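Local coordinates for L-iditol 2-dehydrogenase (Clostridium scindens, PDB 4OH1), which probably catalyses the zinc- and NAD+-dependent oxidation of L-iditol or a related polyol to the corresponding ketose, as a member of the zinc-containing alcohol dehydrogenase family, at residues V177-A182 / M187-L192; L192-L195 / T200-V203; K323-T326 / Q332-E335; F334-L337 / K341-K344. All coordinates share one frame; numbering follows the deposited sequence.

Contacts 1 and 2 lie in the buried interior of the Rossmann-type domain and share helix 184-194, which leans first on strand 176-180 and then, with its last turn, on the adjacent strand 200-205. Their chemistry is almost wholly apolar, an isoleucine methyl leading in each. Contacts 3 and 4 belong to another beta-alpha-beta unit, built on helix 330-338 beside the mixed sheet, and are half-buried and superficial respectively; there a histidine, an aspartate, a tyrosine and a water enter. Contacts 3 and 4 meet through His325 and Asp336. Between the two regions, Met188 CE and Lys344 CG pack 4.0 Å apart, linking contact 1 to contact 4.

Contact 1 of 4, residues V177-A182 / M187-L192; sequences VAIMGA and MMLVQL
The first strand, turn and helix of the Rossmann-type domain meet here, with Ile179 of strand 176-180 directed at Leu189 and Val190 of helix 184-194. A single methyl group does the work for the strand: Ile179 CD1 lies 3.8 Å from Leu189 CB and 3.9 Å from Val190 CG2. It also presses on the helix backbone, 3.7 Å from Val190 N, so the end of the isoleucine rests against the peptide joining Leu189 and Val190. The torsions explain this reach, since CG1 stands anti to the carbonyl carbon (chi1 -64°) and an extended chi2 carries CD1 away from the strand toward the helix. Beyond the strand, in the turn after Gly181, Ala182 makes the second point of contact. The selenomethionine Met187 folds back through bends at chi2 and chi3, laying its terminal CE against Ala182 at 3.4 Å from CA and 3.6 Å from CB, a tight fit. Ala182 N is hydrogen-bonded to Asp205 OD2 at the end of the neighbouring strand, and Val203 of that strand touches both Ala182 and Val190. All five touching residues are buried, and their contacts are purely van der Waals. Gly181, with its positive phi, is consistent with the first glycine of a GxGxxG sequence, and the whole is the strand-turn-helix opening of a Rossmann fold.

Contact 2 of 4, residues L192-L195 / T200-V203; sequences LARL and TITV
Strand 200-203 runs roughly antiparallel to the last turn of helix 184-194, and the two backbones come nearest at Ala193 and Ile201, whose CA atoms are 7.2 Å apart. Ile201 faces the helix, and its terminal methyl fills the join. Ile201 CD1 touches Ala193 CB at 3.6 Å, while Ile201 CG1 sits a little farther off, 3.9 Å from the same Ala193 CB. The methyl also abuts the backbone, 3.6 Å from Arg194 N, and meets the first part of the arginine chain at Arg194 CG (3.7 Å). With CG1 beside the backbone N (chi1 -58°) and chi2 extended, the isoleucine stretches straight out from the strand to reach this spot. The arginine behaves differently: a bend at chi2 (-91°) brings its chain round past Ile201 CD1, which the guanidinium approaches obliquely. Its polar end is held by other residues, NE donating to the carbonyl of Gly218 and NH2 making a long, weak ion pair with Asp220. Asp220 also accepts a bond from Ile201 N. A second subunit borders this region, with its Arg314 packed on Ile201 and close to the like-charged Arg194. The apolar half of the contact is buried and completes the helix-to-strand return of the first beta-alpha-beta unit of the Rossmann domain.

Contact 3 of 4, residues K323-T326 / Q332-E335; sequences KEHT and QAFE
Strand 323-326 and helix segment 332-335 approach most closely at His325 and Ala333, with CA atoms 6.1 Å apart. They are the first two elements of a beta-alpha-beta unit in which strand 321-326 and strand 344-348 lie parallel in the mixed sheet and helix 330-338 connects them. His325 carries the contact. Its imidazole projects from the strand to the helix with CG anti to the carbonyl carbon (chi1 -65°), and there it spreads along the helix backbone instead of pointing into it. One face of the ring is covered by the peptide between Gln332 and Ala333: Ala333 N stands 3.9 Å above the ring plane, offset toward the rim. His325 CD2 comes nearest, 3.5 Å from Ala333 CA and 3.6 Å from Ala333 CB, whereas at the other end of the ring His325 CE1 meets Gln332 CB at 3.9 Å. The glutamine chain crosses the histidine at about a right angle, its amide plane turned 51° from the ring, and it contributes through its CB. Ala333 is buried, whereas Gln332 lies at the exposed margin. Rotation of the ring is probably limited by a further partner, about one turn further along the helix: His325 NE2 is hydrogen-bonded to Asp336 OD2.

Contact 4 of 4, residues F334-L337 / K341-K344; sequences FEDL and KYAK
Asp336 and Tyr342 both carry CG beside the backbone N and anti to the carbonyl carbon (chi1 -72° and -55°), which sets the tyrosine ring alongside the aspartate near the end of helix 330-338. The CD2-CE2 side of the ring meets Asp336. Tyr342 CE2 lies 3.8 Å from Asp336 CB and 3.9 Å from Asp336 CG, both displaced above the ring plane, and the carboxylate plane is inclined 51° to the ring. At the adjoining ring carbon, Tyr342 CD2 comes 3.7 Å from Asp336 O, which lies in the ring plane at its C-H edge. A water joins the backbones just here, donating to Asp336 O at 2.8 Å and accepting from Tyr342 N at 2.8 Å. The carboxylate itself is engaged by His325, and Lys344, closing the segment, makes a salt bridge to Glu75, a ligand of one zinc ion. Lys341 CB lies over the rim of the ring's other face, opposite Asp336 CB. With a shared water in place of a direct backbone bond, this surface turn into strand 344-348 keeps its late-helix carbonyl satisfied: Asp336 O is hydrogen-bonded to the water and to the hydroxyl of Ser339, with the tyrosine C-H edge lying beside it.

Contact 1 of 4, residues V177-A182 / M187-L192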
# COMPACT_ATOMS: atom_id res chain seq x y z
N VAL A 177 -0.76 -10.58 -17.30
CA VAL A 177 -0.20 -11.60 -16.42
C VAL A 177 0.44 -12.71 -17.22
O VAL A 177 -0.18 -13.29 -18.13
CB VAL A 177 -1.31 -12.22 -15.53
CG1 VAL A 177 -0.76 -13.29 -14.66
CG2 VAL A 177 -1.95 -11.19 -14.70
N ALA A 178 1.69 -13.00 -16.89
CA ALA A 178 2.38 -14.18 -17.46
C ALA A 178 2.60 -15.21 -16.36
O ALA A 178 3.18 -14.89 -15.32
CB ALA A 178 3.73 -13.78 -18.05
N ILE A 179 2.14 -16.44 -16.59
CA ILE A 179 2.31 -17.53 -15.63
C ILE A 179 3.20 -18.58 -16.23
O ILE A 179 2.89 -19.10 -17.29
CB ILE A 179 0.96 -18.15 -15.22
CG1 ILE A 179 0.09 -17.13 -14.50
CG2 ILE A 179 1.14 -19.43 -14.34
CD1 ILE A 179 -1.36 -17.41 -14.53
N MSE A 180 4.33 -18.85 -15.58
CA MSE A 180 5.28 -19.90 -16.06
C MSE A 180 4.92 -21.18 -15.32
O MSE A 180 5.06 -21.29 -14.07
CB MSE A 180 6.73 -19.56 -15.79
CG MSE A 180 7.09 -18.09 -15.82
SE MSE A 180 6.56 -17.23 -17.54
CE MSE A 180 7.88 -18.26 -18.50
N GLY A 181 4.40 -22.12 -16.08
CA GLY A 181 4.07 -23.47 -15.58
C GLY A 181 2.57 -23.71 -15.61
O GLY A 181 1.81 -22.95 -15.07
N ALA A 182 2.15 -24.76 -16.30
CA ALA A 182 0.73 -25.11 -16.38
C ALA A 182 0.38 -26.31 -15.50
O ALA A 182 -0.43 -27.17 -15.90
CB ALA A 182 0.36 -25.38 -17.79
N MSE A 187 -2.79 -23.48 -12.68
CA MSE A 187 -4.19 -23.42 -13.04
C MSE A 187 -4.91 -22.57 -12.00
O MSE A 187 -5.76 -21.76 -12.31
CB MSE A 187 -4.81 -24.80 -13.09
CG MSE A 187 -4.27 -25.70 -14.20
SE MSE A 187 -4.29 -24.81 -15.98
CE MSE A 187 -2.51 -24.02 -16.02
N MSE A 188 -4.55 -22.69 -10.75
CA MSE A 188 -5.15 -21.82 -9.73
C MSE A 188 -4.80 -20.33 -9.96
O MSE A 188 -5.65 -19.47 -9.74
CB MSE A 188 -4.70 -22.21 -8.33
CG MSE A 188 -5.11 -23.61 -7.98
SE MSE A 188 -4.66 -24.20 -6.13
CE MSE A 188 -3.99 -25.98 -6.70
N LEU A 189 -3.56 -20.03 -10.35
CA LEU A 189 -3.18 -18.66 -10.71
C LEU A 189 -3.98 -18.16 -11.94
O LEU A 189 -4.33 -17.00 -12.02
CB LEU A 189 -1.71 -18.56 -10.96
CG LEU A 189 -0.89 -18.66 -9.67
CD1 LEU A 189 0.57 -18.84 -10.03
CD2 LEU A 189 -1.10 -17.44 -8.78
N VAL A 190 -4.27 -19.02 -12.89
CA VAL A 190 -5.08 -18.59 -14.01
C VAL A 190 -6.43 -18.10 -13.48
O VAL A 190 -6.90 -16.98 -13.80
CB VAL A 190 -5.28 -19.66 -15.09
CG1 VAL A 190 -6.35 -19.26 -16.06
CG2 VAL A 190 -3.98 -19.91 -15.86
N GLN A 191 -7.07 -18.91 -12.65
CA GLN A 191 -8.39 -18.57 -12.12
C GLN A 191 -8.34 -17.33 -11.26
O GLN A 191 -9.24 -16.48 -11.34
CB GLN A 191 -9.01 -19.73 -11.38
CG GLN A 191 -9.35 -20.90 -12.33
CD GLN A 191 -10.27 -21.95 -11.74
OE1 GLN A 191 -11.08 -21.65 -10.88
NE2 GLN A 191 -10.20 -23.17 -12.28
N LEU A 192 -7.30 -17.21 -10.45
CA LEU A 192 -7.13 -16.07 -9.60
C LEU A 192 -6.76 -14.82 -10.35
O LEU A 192 -7.12 -13.72 -9.89
CB LEU A 192 -6.08 -16.32 -8.50
CG LEU A 192 -6.43 -17.30 -7.40
CD1 LEU A 192 -5.25 -17.49 -6.56
CD2 LEU A 192 -7.62 -16.84 -6.56

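Contact 2 of 4, residues L192-L195 / T200-V203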
# COMPACT_ATOMS: atom_id res chain seq x y z
N LEU A 192 -7.30 -17.21 -10.45
CA LEU A 192 -7.13 -16.07 -9.60
C LEU A 192 -6.76 -14.82 -10.35
O LEU A 192 -7.12 -13.72 -9.89
CB LEU A 192 -6.08 -16.32 -8.50
CG LEU A 192 -6.43 -17.30 -7.40
CD1 LEU A 192 -5.25 -17.49 -6.56
CD2 LEU A 192 -7.62 -16.84 -6.56
N ALA A 193 -6.03 -14.96 -11.45
CA ALA A 193 -5.72 -13.79 -12.28
C ALA A 193 -7.03 -13.28 -12.87
O ALA A 193 -7.24 -12.09 -12.87
CB ALA A 193 -4.73 -14.08 -13.37
N ARG A 194 -7.93 -14.17 -13.31
CA ARG A 194 -9.20 -13.69 -13.77
C ARG A 194 -9.97 -12.93 -12.70
O ARG A 194 -10.59 -11.89 -12.99
CB ARG A 194 -10.08 -14.83 -14.23
CG ARG A 194 -9.69 -15.39 -15.55
CD ARG A 194 -10.44 -14.64 -16.63
NE ARG A 194 -10.16 -15.12 -17.97
CZ ARG A 194 -10.74 -14.65 -19.07
NH1 ARG A 194 -11.66 -13.69 -19.01
NH2 ARG A 194 -10.40 -15.15 -20.24
N LEU A 195 -9.91 -13.44 -11.47
CA LEU A 195 -10.69 -12.93 -10.34
C LEU A 195 -9.98 -11.77 -9.70
O LEU A 195 -10.42 -11.28 -8.69
CB LEU A 195 -10.94 -14.00 -9.25
CG LEU A 195 -11.85 -15.12 -9.75
CD1 LEU A 195 -11.66 -16.32 -8.88
CD2 LEU A 195 -13.28 -14.68 -9.71
N THR A 200 -5.18 -9.44 -19.62
CA THR A 200 -4.50 -10.45 -20.46
C THR A 200 -3.79 -11.50 -19.60
O THR A 200 -3.09 -11.14 -18.69
CB THR A 200 -3.51 -9.80 -21.39
OG1 THR A 200 -4.22 -8.93 -22.24
CG2 THR A 200 -2.80 -10.83 -22.26
N ILE A 201 -4.06 -12.78 -19.84
CA ILE A 201 -3.43 -13.89 -19.08
C ILE A 201 -2.79 -14.86 -20.06
O ILE A 201 -3.47 -15.42 -20.88
CB ILE A 201 -4.43 -14.65 -18.23
CG1 ILE A 201 -5.13 -13.69 -17.27
CG2 ILE A 201 -3.73 -15.70 -17.44
CD1 ILE A 201 -6.37 -14.23 -16.53
N THR A 202 -1.48 -15.02 -19.99
CA THR A 202 -0.75 -15.95 -20.88
C THR A 202 0.01 -16.95 -20.06
O THR A 202 0.78 -16.59 -19.16
CB THR A 202 0.28 -15.18 -21.70
OG1 THR A 202 -0.39 -14.16 -22.43
CG2 THR A 202 1.01 -16.08 -22.66
N VAL A 203 -0.21 -18.21 -20.33
CA VAL A 203 0.50 -19.30 -19.65
C VAL A 203 1.56 -19.92 -20.56
O VAL A 203 1.37 -20.07 -21.79
CB VAL A 203 -0.50 -20.37 -19.18
CG1 VAL A 203 0.18 -21.60 -18.56
CG2 VAL A 203 -1.47 -19.76 -18.14

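Contact 3 of 4, residues K323-T326 / Q332-E335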
# COMPACT_ATOMS: atom_id res chain seq x y z
N LYS A 323 -7.43 -36.25 -10.96
CA LYS A 323 -7.47 -37.67 -10.58
C LYS A 323 -7.82 -37.78 -9.13
O LYS A 323 -7.29 -37.03 -8.33
CB LYS A 323 -6.08 -38.30 -10.69
CG LYS A 323 -5.68 -38.70 -12.04
CD LYS A 323 -6.29 -40.04 -12.36
CE LYS A 323 -5.96 -40.40 -13.78
NZ LYS A 323 -6.53 -41.74 -13.96
N GLU A 324 -8.66 -38.76 -8.79
CA GLU A 324 -8.94 -39.11 -7.42
C GLU A 324 -8.69 -40.59 -7.28
O GLU A 324 -9.16 -41.37 -8.10
CB GLU A 324 -10.40 -38.83 -7.11
CG GLU A 324 -10.89 -39.40 -5.76
CD GLU A 324 -12.36 -39.06 -5.45
OE1 GLU A 324 -12.93 -38.25 -6.20
OE2 GLU A 324 -12.95 -39.62 -4.48
N HIS A 325 -7.95 -40.99 -6.25
CA HIS A 325 -7.78 -42.39 -5.89
C HIS A 325 -8.14 -42.62 -4.42
O HIS A 325 -8.17 -41.69 -3.64
CB HIS A 325 -6.33 -42.79 -6.08
CG HIS A 325 -5.86 -42.76 -7.49
ND1 HIS A 325 -6.09 -43.79 -8.38
CD2 HIS A 325 -5.13 -41.84 -8.17
CE1 HIS A 325 -5.53 -43.50 -9.54
NE2 HIS A 325 -4.94 -42.33 -9.43
N THR A 326 -8.39 -43.88 -4.05
CA THR A 326 -8.59 -44.27 -2.66
C THR A 326 -7.25 -44.49 -2.00
O THR A 326 -6.25 -44.79 -2.68
CB THR A 326 -9.35 -45.57 -2.57
OG1 THR A 326 -8.63 -46.56 -3.30
CG2 THR A 326 -10.76 -45.44 -3.20
N GLN A 332 -1.22 -46.44 -7.17
CA GLN A 332 -1.52 -45.85 -8.49
C GLN A 332 -1.47 -44.33 -8.45
O GLN A 332 -1.11 -43.71 -9.44
CB GLN A 332 -2.88 -46.25 -8.99
CG GLN A 332 -2.93 -47.63 -9.58
CD GLN A 332 -4.25 -48.32 -9.26
OE1 GLN A 332 -4.46 -48.77 -8.12
NE2 GLN A 332 -5.14 -48.37 -10.25
N ALA A 333 -1.84 -43.75 -7.31
CA ALA A 333 -1.82 -42.32 -7.19
C ALA A 333 -0.43 -41.80 -7.34
O ALA A 333 -0.20 -40.77 -7.98
CB ALA A 333 -2.40 -41.86 -5.86
N PHE A 334 0.50 -42.47 -6.69
CA PHE A 334 1.87 -42.03 -6.80
C PHE A 334 2.46 -42.35 -8.21
O PHE A 334 3.26 -41.57 -8.72
CB PHE A 334 2.69 -42.50 -5.59
CG PHE A 334 2.42 -41.66 -4.40
CD1 PHE A 334 3.07 -40.46 -4.23
CD2 PHE A 334 1.43 -41.99 -3.52
CE1 PHE A 334 2.78 -39.62 -3.20
CE2 PHE A 334 1.12 -41.16 -2.47
CZ PHE A 334 1.79 -39.97 -2.30
N GLU A 335 2.03 -43.43 -8.86
CA GLU A 335 2.42 -43.60 -10.27
C GLU A 335 1.93 -42.40 -11.09
O GLU A 335 2.70 -41.79 -11.84
CB GLU A 335 1.87 -44.88 -10.87
CG GLU A 335 2.48 -46.14 -10.34
CD GLU A 335 1.72 -47.40 -10.86
OE1 GLU A 335 1.13 -47.31 -11.97
OE2 GLU A 335 1.69 -48.47 -10.17

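Contact 4 of 4, residues F334-L337 / K341-K344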
# COMPACT_ATOMS: atom_id res chain seq x y z
N PHE A 334 0.50 -42.47 -6.69
CA PHE A 334 1.87 -42.03 -6.80
C PHE A 334 2.46 -42.35 -8.21
O PHE A 334 3.26 -41.57 -8.72
CB PHE A 334 2.69 -42.50 -5.59
CG PHE A 334 2.42 -41.66 -4.40
CD1 PHE A 334 3.07 -40.46 -4.23
CD2 PHE A 334 1.43 -41.99 -3.52
CE1 PHE A 334 2.78 -39.62 -3.20
CE2 PHE A 334 1.12 -41.16 -2.47
CZ PHE A 334 1.79 -39.97 -2.30
N GLU A 335 2.03 -43.43 -8.86
CA GLU A 335 2.42 -43.60 -10.27
C GLU A 335 1.93 -42.40 -11.09
O GLU A 335 2.70 -41.79 -11.84
CB GLU A 335 1.87 -44.88 -10.87
CG GLU A 335 2.48 -46.14 -10.34
CD GLU A 335 1.72 -47.40 -10.86
OE1 GLU A 335 1.13 -47.31 -11.97
OE2 GLU A 335 1.69 -48.47 -10.17
N ASP A 336 0.67 -42.02 -10.90
CA ASP A 336 0.11 -40.86 -11.60
C ASP A 336 0.89 -39.61 -11.29
O ASP A 336 1.19 -38.86 -12.18
CB ASP A 336 -1.35 -40.67 -11.27
CG ASP A 336 -2.21 -41.71 -11.90
OD1 ASP A 336 -1.66 -42.49 -12.68
OD2 ASP A 336 -3.41 -41.78 -11.61
N LEU A 337 1.27 -39.42 -10.05
CA LEU A 337 2.08 -38.29 -9.69
C LEU A 337 3.39 -38.28 -10.47
O LEU A 337 3.75 -37.25 -11.06
CB LEU A 337 2.42 -38.34 -8.22
CG LEU A 337 3.23 -37.14 -7.75
CD1 LEU A 337 2.33 -35.92 -7.72
CD2 LEU A 337 3.84 -37.37 -6.39
N LYS A 341 1.74 -36.04 -15.58
CA LYS A 341 0.70 -35.67 -16.52
C LYS A 341 -0.38 -34.78 -15.93
O LYS A 341 -1.01 -34.07 -16.71
CB LYS A 341 0.02 -36.91 -17.10
CG LYS A 341 1.00 -37.92 -17.72
CD LYS A 341 0.30 -39.04 -18.49
CE LYS A 341 -0.25 -38.48 -19.79
NZ LYS A 341 -0.67 -39.53 -20.71
N TYR A 342 -0.60 -34.80 -14.61
CA TYR A 342 -1.86 -34.29 -14.02
C TYR A 342 -1.64 -33.04 -13.21
O TYR A 342 -0.58 -32.88 -12.59
CB TYR A 342 -2.56 -35.35 -13.15
CG TYR A 342 -2.79 -36.60 -13.92
CD1 TYR A 342 -3.81 -36.68 -14.85
CD2 TYR A 342 -1.94 -37.70 -13.77
CE1 TYR A 342 -4.03 -37.84 -15.59
CE2 TYR A 342 -2.14 -38.87 -14.52
CZ TYR A 342 -3.18 -38.92 -15.43
OH TYR A 342 -3.37 -40.05 -16.16
N ALA A 343 -2.64 -32.15 -13.19
CA ALA A 343 -2.47 -30.91 -12.47
C ALA A 343 -2.48 -31.17 -10.96
O ALA A 343 -1.55 -30.78 -10.27
CB ALA A 343 -3.53 -29.88 -12.88
N LYS A 344 -3.53 -31.79 -10.45
CA LYS A 344 -3.62 -32.17 -9.03
C LYS A 344 -4.29 -33.54 -8.90
O LYS A 344 -5.26 -33.85 -9.63
CB LYS A 344 -4.45 -31.17 -8.18
CG LYS A 344 -3.77 -29.86 -7.84
CD LYS A 344 -2.50 -30.00 -7.03
CE LYS A 344 -2.73 -29.90 -5.56
NZ LYS A 344 -1.42 -29.81 -4.83
O HOH W 1 0.73 -36.08 -12.52